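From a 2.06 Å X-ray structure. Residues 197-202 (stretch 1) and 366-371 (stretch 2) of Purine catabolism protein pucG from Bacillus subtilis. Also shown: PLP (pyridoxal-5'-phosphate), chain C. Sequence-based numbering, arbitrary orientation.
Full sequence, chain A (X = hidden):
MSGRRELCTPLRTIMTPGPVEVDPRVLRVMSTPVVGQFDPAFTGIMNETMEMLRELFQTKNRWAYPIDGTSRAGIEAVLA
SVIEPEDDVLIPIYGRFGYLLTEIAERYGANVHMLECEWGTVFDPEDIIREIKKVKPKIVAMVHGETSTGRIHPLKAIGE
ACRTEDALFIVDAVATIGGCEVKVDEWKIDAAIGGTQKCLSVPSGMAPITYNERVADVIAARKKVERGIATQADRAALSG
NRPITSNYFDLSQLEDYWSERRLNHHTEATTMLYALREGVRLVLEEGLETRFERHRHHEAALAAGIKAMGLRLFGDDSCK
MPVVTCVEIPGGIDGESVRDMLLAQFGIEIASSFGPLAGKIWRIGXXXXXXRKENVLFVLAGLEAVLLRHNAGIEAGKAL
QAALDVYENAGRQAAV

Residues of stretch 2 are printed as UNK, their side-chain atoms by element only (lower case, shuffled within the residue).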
# COMPACT_ATOMS: atom_id res chain seq x y z
N GLN A 197 9.54 -3.12 -6.45
CA GLN A 197 9.94 -2.09 -7.39
C GLN A 197 11.42 -2.18 -7.74
O GLN A 197 11.97 -1.26 -8.41
CB GLN A 197 9.61 -0.69 -6.86
CG GLN A 197 10.61 -0.24 -5.64
CD GLN A 197 10.10 -0.65 -4.24
OE1 GLN A 197 9.20 -1.48 -4.12
NE2 GLN A 197 10.66 -0.04 -3.20
N LYS A 198 12.07 -3.24 -7.24
CA LYS A 198 13.49 -3.53 -7.46
C LYS A 198 13.67 -4.65 -8.49
O LYS A 198 13.17 -4.51 -9.57
CB LYS A 198 14.23 -3.72 -6.14
CG LYS A 198 14.25 -2.29 -5.38
CD LYS A 198 15.01 -2.23 -4.02
CE LYS A 198 14.55 -0.99 -3.28
NZ LYS A 198 15.41 -0.44 -2.24
N CYS A 199 14.37 -5.73 -8.19
CA CYS A 199 14.56 -6.71 -9.22
C CYS A 199 13.31 -7.33 -9.87
O CYS A 199 13.43 -7.97 -10.95
CB CYS A 199 15.50 -7.79 -8.69
SG CYS A 199 17.05 -7.04 -8.27
N LEU A 200 12.17 -7.25 -9.19
CA LEU A 200 10.87 -7.70 -9.70
C LEU A 200 10.21 -6.75 -10.75
O LEU A 200 9.35 -7.17 -11.52
CB LEU A 200 9.86 -7.99 -8.52
CG LEU A 200 10.37 -9.11 -7.55
CD1 LEU A 200 9.20 -9.37 -6.59
CD2 LEU A 200 10.80 -10.44 -8.29
N SER A 201 10.63 -5.50 -10.79
CA SER A 201 10.10 -4.53 -11.76
C SER A 201 8.57 -4.52 -11.73
O SER A 201 7.89 -4.56 -12.77
CB SER A 201 10.63 -4.85 -13.19
OG SER A 201 11.95 -4.37 -13.26
N VAL A 202 8.05 -4.49 -10.52
CA VAL A 202 6.62 -4.26 -10.29
C VAL A 202 6.40 -2.93 -9.59
O VAL A 202 7.17 -2.61 -8.74
CB VAL A 202 6.02 -5.48 -9.54
CG1 VAL A 202 4.62 -5.21 -8.96
CG2 VAL A 202 6.05 -6.67 -10.50
N UNK A 366 21.22 -2.10 -11.69
CA UNK A 366 20.96 -2.87 -12.94
C UNK A 366 20.01 -3.95 -12.46
O UNK A 366 20.42 -5.06 -12.24
c UNK A 366 23.16 -2.54 -14.24
c UNK A 366 22.27 -3.55 -13.53
o UNK A 366 23.03 -4.12 -12.46
N UNK A 367 18.74 -3.59 -12.23
CA UNK A 367 17.76 -4.48 -11.64
C UNK A 367 16.56 -4.74 -12.56
O UNK A 367 16.01 -3.77 -13.11
c UNK A 367 17.15 -3.79 -10.36
s UNK A 367 17.45 -2.47 -8.01
c UNK A 367 18.20 -3.54 -9.21
c UNK A 367 18.35 -2.97 -6.52
N UNK A 368 16.10 -6.00 -12.66
CA UNK A 368 14.87 -6.24 -13.33
C UNK A 368 14.85 -5.78 -14.78
O UNK A 368 15.82 -6.00 -15.54
N UNK A 369 13.77 -5.12 -15.18
CA UNK A 369 13.60 -4.73 -16.58
C UNK A 369 14.65 -3.68 -17.00
O UNK A 369 14.95 -3.56 -18.17
c UNK A 369 11.51 -4.92 -20.48
c UNK A 369 11.73 -5.07 -19.13
o UNK A 369 11.32 -3.48 -22.39
c UNK A 369 11.94 -2.69 -18.84
c UNK A 369 11.74 -2.52 -20.23
c UNK A 369 11.93 -3.95 -18.28
c UNK A 369 12.20 -4.15 -16.80
c UNK A 369 11.55 -3.65 -21.03
N UNK A 370 15.10 -2.85 -16.05
CA UNK A 370 16.21 -1.90 -16.25
C UNK A 370 17.59 -2.56 -16.52
O UNK A 370 18.57 -1.92 -17.05
o UNK A 370 15.29 0.02 -15.01
c UNK A 370 16.30 -1.03 -14.97
N UNK A 371 17.68 -3.84 -16.16
CA UNK A 371 18.92 -4.59 -16.31
C UNK A 371 18.93 -5.14 -17.74
O UNK A 371 18.61 -6.33 -17.97
c UNK A 371 19.00 -5.72 -15.27
s UNK A 371 20.55 -6.59 -15.35
N1 PLP C . 15.08 -2.55 2.43
C2 PLP C . 16.17 -2.52 1.44
C2A PLP C . 17.31 -3.34 1.48
C3 PLP C . 16.16 -1.64 0.35
O3 PLP C . 17.18 -1.62 -0.57
C4 PLP C . 15.13 -0.76 0.13
C4A PLP C . 15.17 0.19 -1.13
C5 PLP C . 14.07 -0.76 1.02
C6 PLP C . 14.02 -1.61 2.17
C5A PLP C . 12.99 0.25 0.77
O4P PLP C . 11.79 -0.35 0.71
P PLP C . 10.64 0.68 0.36
O1P PLP C . 11.19 2.04 -0.05
O2P PLP C . 9.74 0.61 1.76
O3P PLP C . 9.67 0.01 -0.84

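Position 366 has three side-chain atoms, two carbons and one oxygen. The first carbon carries both the oxygen and the second carbon, so the chain branches at CB. Its CA-to-CB bond points away from stretch 1, and nothing there is touched. This is Thr366, with chi1 in the p well.

Position 367 has four side-chain atoms: three carbons and one sulfur, in an unbranched chain. The sulfur is third in line, with a carbon beyond it, which is a thioether. The CA-to-CB bond points toward stretch 1. The sulfur lies 3.9 Å from CB of Lys198, and the second carbon 3.8 Å from SG of Cys199. The second pair is an apolar side-chain contact. This is Met367.

Position 368 has backbone atoms and no side-chain atoms. Its CA is 3.3 Å from O of Cys199 and 3.5 Å from OG of Ser201. It is Gly368. A CB built here would point toward stretch 1 and fall 2.3 Å from OG of Ser201 and 2.9 Å from O of Cys199, both clashes. The positive phi of 59° also favours glycine.

Position 369 has eight side-chain atoms: one carbon, then a six-carbon ring bearing one oxygen. Its CB is 3.6 Å from OG of Ser201, but the end of the side chain leads away from stretch 1. The ring is a phenol, so the residue is Tyr369. It is partly exposed and touches a crystal neighbour.

Position 370 has two side-chain atoms, one carbon and one oxygen. Its CB is 5.7 Å from OG of Ser201, too far for contact. It is Ser370. Its hydroxyl is hydrogen-bonded elsewhere in the structure.

Position 371 has one carbon followed by one sulfur, a thiol side chain out of reach of stretch 1. It is Cys371. Its N donates to O of Gly368 at 2.9 Å, a bond within the stretch.

The contact is small, with 266 Å² buried over both sides. Stretch 1 forms a type I turn from Lys198 to Ser201, with N of Ser201 donating to O of Lys198 at 3.0 Å. Gly368 packs closely against this turn because it has no side chain. Beside it, N of Tyr369 donates to OG of Ser201 at 2.7 Å, and the 174° angle makes the bond nearly straight. This is the only hydrogen bond between the stretches. Met367 adds packing against Lys198 and Cys199. The end of Lys198 leads away from stretch 2, and its NZ is covalently bonded to C4A of PLP at 1.3 Å.

Stretch 2, residues 366-371: TMGYSC
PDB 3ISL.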